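Local coordinates for protein hypothetical sensory transduction histidine kinase (Methanosarcina mazei, PDB 3LI9) that probably serves as the extracellular Cache (PDC-fold) sensor domain of a membrane histidine kinase, which is thought to phosphorylate protein histidine at the expense of ATP, at residues Y127-T140 with S152-I166. Numbering follows the deposited sequence.
Sequences YYQLPKTTGKDTLT and SYDSPIFKNGEFAGI
Thr138 and Asp154 form an antiparallel hydrogen-bonded pair, Thr138 N giving to Asp154 O at 2.8 Å and Asp154 N returning to Thr138 O. Leu139 and Tyr153 follow as a non-hydrogen-bonded pair, and Thr140 closes the ladder: its N donates to Ser152 O, while OG1 accepts from Ser152 N at 3.0 Å. Before this edge strand, helix 127-134 lies across the hairpin 152-166, running at 45° to strand 152-159 with axes 7.8 Å apart. In this PDC-fold Cache domain strand 138-139 adds to the antiparallel sheet, and the helix packs on the face that carries Asp154, Phe163 and Ile166. Phe163, its CG anti to the backbone N (chi1 180°), rises beneath Lys132, whose CA sits over the ring face, 3.7 Å from the centroid. The same ring turns an edge to the face of Tyr128, planes 84° apart in an offset edge-to-face pair; Glu80 hydrogen-bonds to Tyr128 OH and forms a salt bridge with Lys132 NZ. With an alanine in place of Phe163, a gap would probably open under Lys132 and the ring edge meeting Tyr128 would be lost. Ile166 CD1 touches Tyr128 and lies 3.6 Å from Tyr127 CD1, and Ile166 CG2 packs on Pro131 CB. On the other face, Leu139 CD1 stands almost centrally over the Tyr153 ring. Ser155 OG donates to Asp137 OD1 at 2.6 Å from above the carboxylate plane, while OD2 pairs with Arg41.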
ATOM      1  N   TYR A 127      -7.765  -8.221  -0.292  1.00 26.81           N
ATOM      2  CA  TYR A 127      -7.551  -7.498  -1.545  1.00 24.49           C
ATOM      3  C   TYR A 127      -8.765  -7.657  -2.474  1.00 24.39           C
ATOM      4  O   TYR A 127      -9.016  -6.792  -3.361  1.00 22.62           O
ATOM      5  CB  TYR A 127      -6.287  -8.000  -2.249  1.00 24.74           C
ATOM      6  CG  TYR A 127      -6.411  -9.380  -2.942  1.00 24.24           C
ATOM      7  CD1 TYR A 127      -6.665  -9.480  -4.274  1.00 21.36           C
ATOM      8  CD2 TYR A 127      -6.201 -10.574  -2.233  1.00 25.79           C
ATOM      9  CE1 TYR A 127      -6.735 -10.676  -4.896  1.00 21.14           C
ATOM     10  CE2 TYR A 127      -6.265 -11.818  -2.869  1.00 26.14           C
ATOM     11  CZ  TYR A 127      -6.540 -11.860  -4.202  1.00 19.77           C
ATOM     12  OH  TYR A 127      -6.598 -13.062  -4.862  1.00 19.71           O
ATOM     13  N   TYR A 128      -9.468  -8.778  -2.336  1.00 22.62           N
ATOM     14  CA  TYR A 128     -10.665  -9.040  -3.186  1.00 23.53           C
ATOM     15  C   TYR A 128     -11.913  -8.817  -2.393  1.00 24.58           C
ATOM     16  O   TYR A 128     -12.840  -8.206  -2.889  1.00 25.40           O
ATOM     17  CB  TYR A 128     -10.674 -10.492  -3.713  1.00 22.43           C
ATOM     18  CG  TYR A 128     -11.708 -10.819  -4.778  1.00 21.90           C
ATOM     19  CD1 TYR A 128     -11.318 -10.999  -6.104  1.00 20.27           C
ATOM     20  CD2 TYR A 128     -13.028 -11.065  -4.458  1.00 20.43           C
ATOM     21  CE1 TYR A 128     -12.222 -11.352  -7.095  1.00 20.64           C
ATOM     22  CE2 TYR A 128     -13.954 -11.377  -5.433  1.00 22.77           C
ATOM     23  CZ  TYR A 128     -13.562 -11.548  -6.735  1.00 20.47           C
ATOM     24  OH  TYR A 128     -14.465 -11.936  -7.706  1.00 17.78           O
ATOM     25  N   GLN A 129     -11.944  -9.326  -1.150  1.00 25.65           N
ATOM     26  CA  GLN A 129     -13.190  -9.268  -0.356  1.00 27.74           C
ATOM     27  C   GLN A 129     -13.533  -7.841   0.094  1.00 27.54           C
ATOM     28  O   GLN A 129     -14.704  -7.489   0.205  1.00 27.86           O
ATOM     29  CB  GLN A 129     -13.126 -10.191   0.868  1.00 26.31           C
ATOM     30  CG  GLN A 129     -13.100 -11.703   0.515  1.00 27.71           C
ATOM     31  CD  GLN A 129     -14.306 -12.129  -0.302  1.00 33.20           C
ATOM     32  OE1 GLN A 129     -15.412 -11.880   0.087  1.00 35.04           O
ATOM     33  NE2 GLN A 129     -14.087 -12.788  -1.432  1.00 30.71           N
ATOM     34  N   LEU A 130     -12.544  -6.998   0.330  1.00 27.72           N
ATOM     35  CA  LEU A 130     -12.930  -5.639   0.770  1.00 28.63           C
ATOM     36  C   LEU A 130     -13.604  -4.846  -0.349  1.00 27.74           C
ATOM     37  O   LEU A 130     -14.655  -4.236  -0.131  1.00 29.07           O
ATOM     38  CB  LEU A 130     -11.770  -4.842   1.376  1.00 30.25           C
ATOM     39  CG  LEU A 130     -11.305  -5.179   2.799  1.00 35.25           C
ATOM     40  CD1 LEU A 130     -10.176  -4.197   3.208  1.00 36.98           C
ATOM     41  CD2 LEU A 130     -12.493  -5.133   3.787  1.00 37.00           C
ATOM     42  N   PRO A 131     -13.024  -4.826  -1.560  1.00 26.19           N
ATOM     43  CA  PRO A 131     -13.791  -4.162  -2.615  1.00 25.52           C
ATOM     44  C   PRO A 131     -15.147  -4.784  -2.874  1.00 24.73           C
ATOM     45  O   PRO A 131     -16.088  -4.067  -3.239  1.00 25.40           O
ATOM     46  CB  PRO A 131     -12.927  -4.366  -3.869  1.00 26.43           C
ATOM     47  CG  PRO A 131     -11.534  -4.423  -3.337  1.00 25.51           C
ATOM     48  CD  PRO A 131     -11.629  -5.077  -1.959  1.00 26.15           C
ATOM     49  N   LYS A 132     -15.248  -6.102  -2.788  1.00 25.53           N
ATOM     50  CA  LYS A 132     -16.534  -6.771  -3.015  1.00 26.88           C
ATOM     51  C   LYS A 132     -17.637  -6.335  -2.023  1.00 30.43           C
ATOM     52  O   LYS A 132     -18.778  -6.099  -2.426  1.00 32.24           O
ATOM     53  CB  LYS A 132     -16.397  -8.270  -2.911  1.00 27.00           C
ATOM     54  CG  LYS A 132     -17.669  -9.026  -3.237  1.00 26.01           C
ATOM     55  CD  LYS A 132     -17.452 -10.519  -3.229  1.00 30.58           C
ATOM     56  CE  LYS A 132     -18.839 -11.142  -3.454  1.00 31.68           C
ATOM     57  NZ  LYS A 132     -18.806 -12.508  -3.943  1.00 33.26           N
ATOM     58  N   THR A 133     -17.290  -6.218  -0.748  1.00 31.73           N
ATOM     59  CA  THR A 133     -18.315  -5.959   0.282  1.00 33.91           C
ATOM     60  C   THR A 133     -18.531  -4.464   0.470  1.00 34.05           C
ATOM     61  O   THR A 133     -19.623  -4.025   0.828  1.00 35.33           O
ATOM     62  CB  THR A 133     -17.952  -6.682   1.605  1.00 34.17           C
ATOM     63  OG1 THR A 133     -16.691  -6.198   2.082  1.00 35.45           O
ATOM     64  CG2 THR A 133     -17.840  -8.179   1.401  1.00 35.78           C
ATOM     65  N   THR A 134     -17.503  -3.658   0.203  1.00 33.61           N
ATOM     66  CA  THR A 134     -17.633  -2.228   0.373  1.00 32.92           C
ATOM     67  C   THR A 134     -17.992  -1.474  -0.909  1.00 32.06           C
ATOM     68  O   THR A 134     -18.481  -0.337  -0.846  1.00 30.97           O
ATOM     69  CB  THR A 134     -16.372  -1.563   0.972  1.00 34.74           C
ATOM     70  OG1 THR A 134     -15.314  -1.561   0.005  1.00 34.03           O
ATOM     71  CG2 THR A 134     -15.918  -2.229   2.301  1.00 34.57           C
ATOM     72  N   GLY A 135     -17.698  -2.089  -2.054  1.00 29.12           N
ATOM     73  CA  GLY A 135     -17.803  -1.413  -3.332  1.00 28.09           C
ATOM     74  C   GLY A 135     -16.849  -0.257  -3.489  1.00 26.65           C
ATOM     75  O   GLY A 135     -17.024   0.520  -4.408  1.00 26.41           O
ATOM     76  N   LYS A 136     -15.799  -0.130  -2.655  1.00 25.46           N
ATOM     77  CA  LYS A 136     -14.890   0.996  -2.778  1.00 26.15           C
ATOM     78  C   LYS A 136     -13.400   0.612  -3.182  1.00 24.37           C
ATOM     79  O   LYS A 136     -12.974  -0.482  -2.923  1.00 24.71           O
ATOM     80  CB  LYS A 136     -14.852   1.752  -1.452  1.00 28.79           C
ATOM     81  CG  LYS A 136     -16.265   2.306  -1.027  1.00 32.24           C
ATOM     82  CD  LYS A 136     -16.321   3.856  -1.166  1.00 40.84           C
ATOM     83  CE  LYS A 136     -17.787   4.422  -1.164  1.00 44.00           C
ATOM     84  NZ  LYS A 136     -17.791   5.884  -0.888  1.00 45.99           N
ATOM     85  N   ASP A 137     -12.663   1.499  -3.826  1.00 25.07           N
ATOM     86  CA  ASP A 137     -11.192   1.298  -4.004  1.00 24.73           C
ATOM     87  C   ASP A 137     -10.535   1.050  -2.645  1.00 25.15           C
ATOM     88  O   ASP A 137     -10.837   1.765  -1.660  1.00 25.89           O
ATOM     89  CB  ASP A 137     -10.595   2.559  -4.659  1.00 26.17           C
ATOM     90  CG  ASP A 137     -11.282   2.876  -5.926  1.00 31.66           C
ATOM     91  OD1 ASP A 137     -11.421   1.932  -6.734  1.00 34.19           O
ATOM     92  OD2 ASP A 137     -11.791   4.033  -6.101  1.00 36.96           O
ATOM     93  N   THR A 138      -9.625   0.079  -2.556  1.00 22.78           N
ATOM     94  CA  THR A 138      -8.973  -0.279  -1.296  1.00 22.78           C
ATOM     95  C   THR A 138      -7.467  -0.339  -1.414  1.00 21.74           C
ATOM     96  O   THR A 138      -6.945  -0.500  -2.514  1.00 20.02           O
ATOM     97  CB  THR A 138      -9.524  -1.606  -0.780  1.00 24.06           C
ATOM     98  OG1 THR A 138      -9.019  -2.687  -1.585  1.00 30.90           O
ATOM     99  CG2 THR A 138     -11.018  -1.574  -0.915  1.00 27.20           C
ATOM    100  N   LEU A 139      -6.788  -0.181  -0.281  1.00 19.76           N
ATOM    101  CA  LEU A 139      -5.392  -0.328  -0.173  1.00 19.69           C
ATOM    102  C   LEU A 139      -5.170  -1.252   1.028  1.00 20.84           C
ATOM    103  O   LEU A 139      -5.638  -0.951   2.162  1.00 20.74           O
ATOM    104  CB  LEU A 139      -4.746   1.041   0.042  1.00 20.45           C
ATOM    105  CG  LEU A 139      -3.300   1.076   0.380  1.00 22.62           C
ATOM    106  CD1 LEU A 139      -2.424   0.633  -0.786  1.00 24.19           C
ATOM    107  CD2 LEU A 139      -2.940   2.536   0.755  1.00 26.60           C
ATOM    108  N   THR A 140      -4.490  -2.369   0.780  1.00 17.32           N
ATOM    109  CA  THR A 140      -4.224  -3.326   1.884  1.00 18.20           C
ATOM    110  C   THR A 140      -3.201  -2.717   2.856  1.00 19.40           C
ATOM    111  O   THR A 140      -2.423  -1.779   2.569  1.00 18.57           O
ATOM    112  CB  THR A 140      -3.583  -4.645   1.325  1.00 18.50           C
ATOM    113  OG1 THR A 140      -2.271  -4.334   0.818  1.00 19.44           O
ATOM    114  CG2 THR A 140      -4.522  -5.269   0.276  1.00 19.39           C
ATOM    115  N   SER A 152      -1.007  -3.645  -1.809  1.00 13.29           N
ATOM    116  CA  SER A 152      -1.843  -3.820  -2.993  1.00 13.83           C
ATOM    117  C   SER A 152      -2.923  -2.771  -3.068  1.00 13.49           C
ATOM    118  O   SER A 152      -3.546  -2.489  -2.045  1.00 15.12           O
ATOM    119  CB  SER A 152      -2.538  -5.222  -2.874  1.00 15.96           C
ATOM    120  OG  SER A 152      -3.089  -5.521  -4.128  1.00 29.86           O
ATOM    121  N   TYR A 153      -3.166  -2.265  -4.264  1.00 11.33           N
ATOM    122  CA  TYR A 153      -4.271  -1.325  -4.508  1.00 13.52           C
ATOM    123  C   TYR A 153      -5.312  -2.094  -5.320  1.00 13.63           C
ATOM    124  O   TYR A 153      -4.967  -2.686  -6.342  1.00 14.13           O
ATOM    125  CB  TYR A 153      -3.806  -0.155  -5.387  1.00 13.98           C
ATOM    126  CG  TYR A 153      -2.764   0.784  -4.771  1.00 15.92           C
ATOM    127  CD1 TYR A 153      -3.153   2.036  -4.275  1.00 17.82           C
ATOM    128  CD2 TYR A 153      -1.419   0.396  -4.650  1.00 19.13           C
ATOM    129  CE1 TYR A 153      -2.218   2.893  -3.726  1.00 20.14           C
ATOM    130  CE2 TYR A 153      -0.466   1.250  -4.049  1.00 18.37           C
ATOM    131  CZ  TYR A 153      -0.915   2.505  -3.609  1.00 20.08           C
ATOM    132  OH  TYR A 153       0.010   3.356  -3.031  1.00 21.15           O
ATOM    133  N   ASP A 154      -6.589  -2.025  -4.936  1.00 13.44           N
ATOM    134  CA  ASP A 154      -7.590  -2.822  -5.651  1.00 15.40           C
ATOM    135  C   ASP A 154      -8.823  -1.978  -5.892  1.00 15.11           C
ATOM    136  O   ASP A 154      -9.269  -1.278  -5.009  1.00 16.68           O
ATOM    137  CB  ASP A 154      -7.985  -4.058  -4.847  1.00 16.39           C
ATOM    138  CG  ASP A 154      -6.787  -4.921  -4.543  1.00 18.90           C
ATOM    139  OD1 ASP A 154      -6.414  -5.693  -5.456  1.00 21.35           O
ATOM    140  OD2 ASP A 154      -6.131  -4.772  -3.455  1.00 20.84           O
ATOM    141  N   SER A 155      -9.377  -2.096  -7.086  1.00 14.15           N
ATOM    142  CA  SER A 155     -10.622  -1.333  -7.416  1.00 14.49           C
ATOM    143  C   SER A 155     -11.667  -2.261  -7.974  1.00 14.59           C
ATOM    144  O   SER A 155     -11.374  -3.166  -8.748  1.00 14.24           O
ATOM    145  CB  SER A 155     -10.358  -0.306  -8.541  1.00 14.82           C
ATOM    146  OG  SER A 155      -9.524   0.730  -8.117  1.00 19.22           O
ATOM    147  N   PRO A 156     -12.923  -2.087  -7.515  1.00 15.30           N
ATOM    148  CA  PRO A 156     -13.973  -2.929  -7.998  1.00 15.56           C
ATOM    149  C   PRO A 156     -14.363  -2.624  -9.455  1.00 15.04           C
ATOM    150  O   PRO A 156     -14.387  -1.461  -9.855  1.00 16.07           O
ATOM    151  CB  PRO A 156     -15.153  -2.620  -7.004  1.00 14.75           C
ATOM    152  CG  PRO A 156     -14.900  -1.165  -6.607  1.00 15.95           C
ATOM    153  CD  PRO A 156     -13.369  -1.103  -6.485  1.00 15.75           C
ATOM    154  N   ILE A 157     -14.746  -3.683 -10.181  1.00 14.64           N
ATOM    155  CA  ILE A 157     -15.220  -3.637 -11.594  1.00 13.59           C
ATOM    156  C   ILE A 157     -16.723  -3.829 -11.502  1.00 15.17           C
ATOM    157  O   ILE A 157     -17.184  -4.876 -11.001  1.00 15.10           O
ATOM    158  CB  ILE A 157     -14.692  -4.789 -12.369  1.00 13.69           C
ATOM    159  CG1 ILE A 157     -13.118  -4.674 -12.435  1.00 13.42           C
ATOM    160  CG2 ILE A 157     -15.250  -4.767 -13.778  1.00 13.94           C
ATOM    161  CD1 ILE A 157     -12.437  -6.006 -13.135  1.00 13.78           C
ATOM    162  N   PHE A 158     -17.463  -2.810 -11.893  1.00 14.26           N
ATOM    163  CA  PHE A 158     -18.970  -2.895 -11.798  1.00 16.65           C
ATOM    164  C   PHE A 158     -19.489  -2.970 -13.192  1.00 18.37           C
ATOM    165  O   PHE A 158     -19.225  -2.046 -14.017  1.00 19.18           O
ATOM    166  CB  PHE A 158     -19.537  -1.669 -11.098  1.00 16.54           C
ATOM    167  CG  PHE A 158     -19.329  -1.675  -9.650  1.00 18.99           C
ATOM    168  CD1 PHE A 158     -20.205  -2.423  -8.849  1.00 20.93           C
ATOM    169  CD2 PHE A 158     -18.344  -0.905  -9.038  1.00 22.77           C
ATOM    170  CE1 PHE A 158     -20.071  -2.449  -7.402  1.00 26.01           C
ATOM    171  CE2 PHE A 158     -18.222  -0.921  -7.591  1.00 20.42           C
ATOM    172  CZ  PHE A 158     -19.059  -1.752  -6.814  1.00 23.55           C
ATOM    173  N   LYS A 159     -20.234  -4.034 -13.486  1.00 17.41           N
ATOM    174  CA  LYS A 159     -20.838  -4.270 -14.826  1.00 19.04           C
ATOM    175  C   LYS A 159     -22.340  -4.458 -14.579  1.00 21.00           C
ATOM    176  O   LYS A 159     -22.727  -5.213 -13.661  1.00 19.79           O
ATOM    177  CB  LYS A 159     -20.279  -5.564 -15.438  1.00 21.86           C
ATOM    178  CG  LYS A 159     -18.835  -5.448 -15.848  1.00 21.90           C
ATOM    179  CD  LYS A 159     -18.203  -6.835 -16.169  1.00 27.66           C
ATOM    180  CE  LYS A 159     -18.562  -7.250 -17.532  1.00 26.57           C
ATOM    181  NZ  LYS A 159     -17.736  -8.444 -17.923  1.00 31.42           N
ATOM    182  N   ASN A 160     -23.159  -3.764 -15.349  1.00 22.00           N
ATOM    183  CA  ASN A 160     -24.617  -3.806 -15.200  1.00 22.37           C
ATOM    184  C   ASN A 160     -24.966  -3.337 -13.800  1.00 22.21           C
ATOM    185  O   ASN A 160     -25.952  -3.770 -13.241  1.00 20.98           O
ATOM    186  CB  ASN A 160     -25.152  -5.221 -15.532  1.00 23.33           C
ATOM    187  CG  ASN A 160     -24.365  -5.899 -16.707  1.00 26.43           C
ATOM    188  OD1 ASN A 160     -24.301  -5.393 -17.870  1.00 29.63           O
ATOM    189  ND2 ASN A 160     -23.744  -7.006 -16.385  1.00 25.72           N
ATOM    190  N   GLY A 161     -24.132  -2.437 -13.222  1.00 20.32           N
ATOM    191  CA  GLY A 161     -24.387  -1.942 -11.866  1.00 18.94           C
ATOM    192  C   GLY A 161     -23.982  -2.906 -10.734  1.00 20.17           C
ATOM    193  O   GLY A 161     -24.120  -2.572  -9.577  1.00 22.28           O
ATOM    194  N   GLU A 162     -23.467  -4.069 -11.089  1.00 18.18           N
ATOM    195  CA  GLU A 162     -23.151  -5.113 -10.119  1.00 21.17           C
ATOM    196  C   GLU A 162     -21.689  -5.405 -10.041  1.00 20.05           C
ATOM    197  O   GLU A 162     -20.968  -5.347 -11.061  1.00 19.20           O
ATOM    198  CB  GLU A 162     -23.808  -6.395 -10.560  1.00 19.37           C
ATOM    199  CG  GLU A 162     -25.330  -6.263 -10.444  1.00 26.36           C
ATOM    200  CD  GLU A 162     -26.035  -7.575 -10.832  1.00 31.08           C
ATOM    201  OE1 GLU A 162     -25.335  -8.547 -11.177  1.00 33.60           O
ATOM    202  OE2 GLU A 162     -27.277  -7.633 -10.795  1.00 32.25           O
ATOM    203  N   PHE A 163     -21.265  -5.759  -8.846  1.00 19.47           N
ATOM    204  CA  PHE A 163     -19.870  -6.195  -8.686  1.00 18.81           C
ATOM    205  C   PHE A 163     -19.499  -7.390  -9.545  1.00 18.15           C
ATOM    206  O   PHE A 163     -20.114  -8.461  -9.461  1.00 17.64           O
ATOM    207  CB  PHE A 163     -19.584  -6.473  -7.227  1.00 19.03           C
ATOM    208  CG  PHE A 163     -18.189  -6.929  -6.970  1.00 18.02           C
ATOM    209  CD1 PHE A 163     -17.190  -5.993  -6.772  1.00 18.39           C
ATOM    210  CD2 PHE A 163     -17.882  -8.295  -6.870  1.00 18.25           C
ATOM    211  CE1 PHE A 163     -15.872  -6.425  -6.472  1.00 16.94           C
ATOM    212  CE2 PHE A 163     -16.569  -8.738  -6.592  1.00 16.75           C
ATOM    213  CZ  PHE A 163     -15.583  -7.785  -6.391  1.00 18.38           C
ATOM    214  N   ALA A 164     -18.470  -7.240 -10.432  1.00 16.58           N
ATOM    215  CA  ALA A 164     -18.049  -8.342 -11.304  1.00 15.52           C
ATOM    216  C   ALA A 164     -16.659  -8.899 -10.919  1.00 14.04           C
ATOM    217  O   ALA A 164     -16.296 -10.009 -11.360  1.00 16.32           O
ATOM    218  CB  ALA A 164     -18.011  -7.940 -12.761  1.00 15.15           C
ATOM    219  N   GLY A 165     -15.888  -8.122 -10.164  1.00 14.31           N
ATOM    220  CA  GLY A 165     -14.476  -8.521  -9.925  1.00 14.23           C
ATOM    221  C   GLY A 165     -13.704  -7.283  -9.537  1.00 14.59           C
ATOM    222  O   GLY A 165     -14.253  -6.253  -9.132  1.00 13.36           O
ATOM    223  N   ILE A 166     -12.388  -7.424  -9.562  1.00 12.43           N
ATOM    224  CA  ILE A 166     -11.484  -6.368  -9.122  1.00 12.38           C
ATOM    225  C   ILE A 166     -10.357  -6.224 -10.190  1.00 13.15           C
ATOM    226  O   ILE A 166     -10.009  -7.176 -10.967  1.00 12.94           O
ATOM    227  CB  ILE A 166     -10.775  -6.622  -7.765  1.00 12.72           C
ATOM    228  CG1 ILE A 166      -9.917  -7.894  -7.885  1.00 15.69           C
ATOM    229  CG2 ILE A 166     -11.819  -6.704  -6.560  1.00 13.44           C
ATOM    230  CD1 ILE A 166      -9.021  -8.153  -6.715  1.00 21.75           C
TER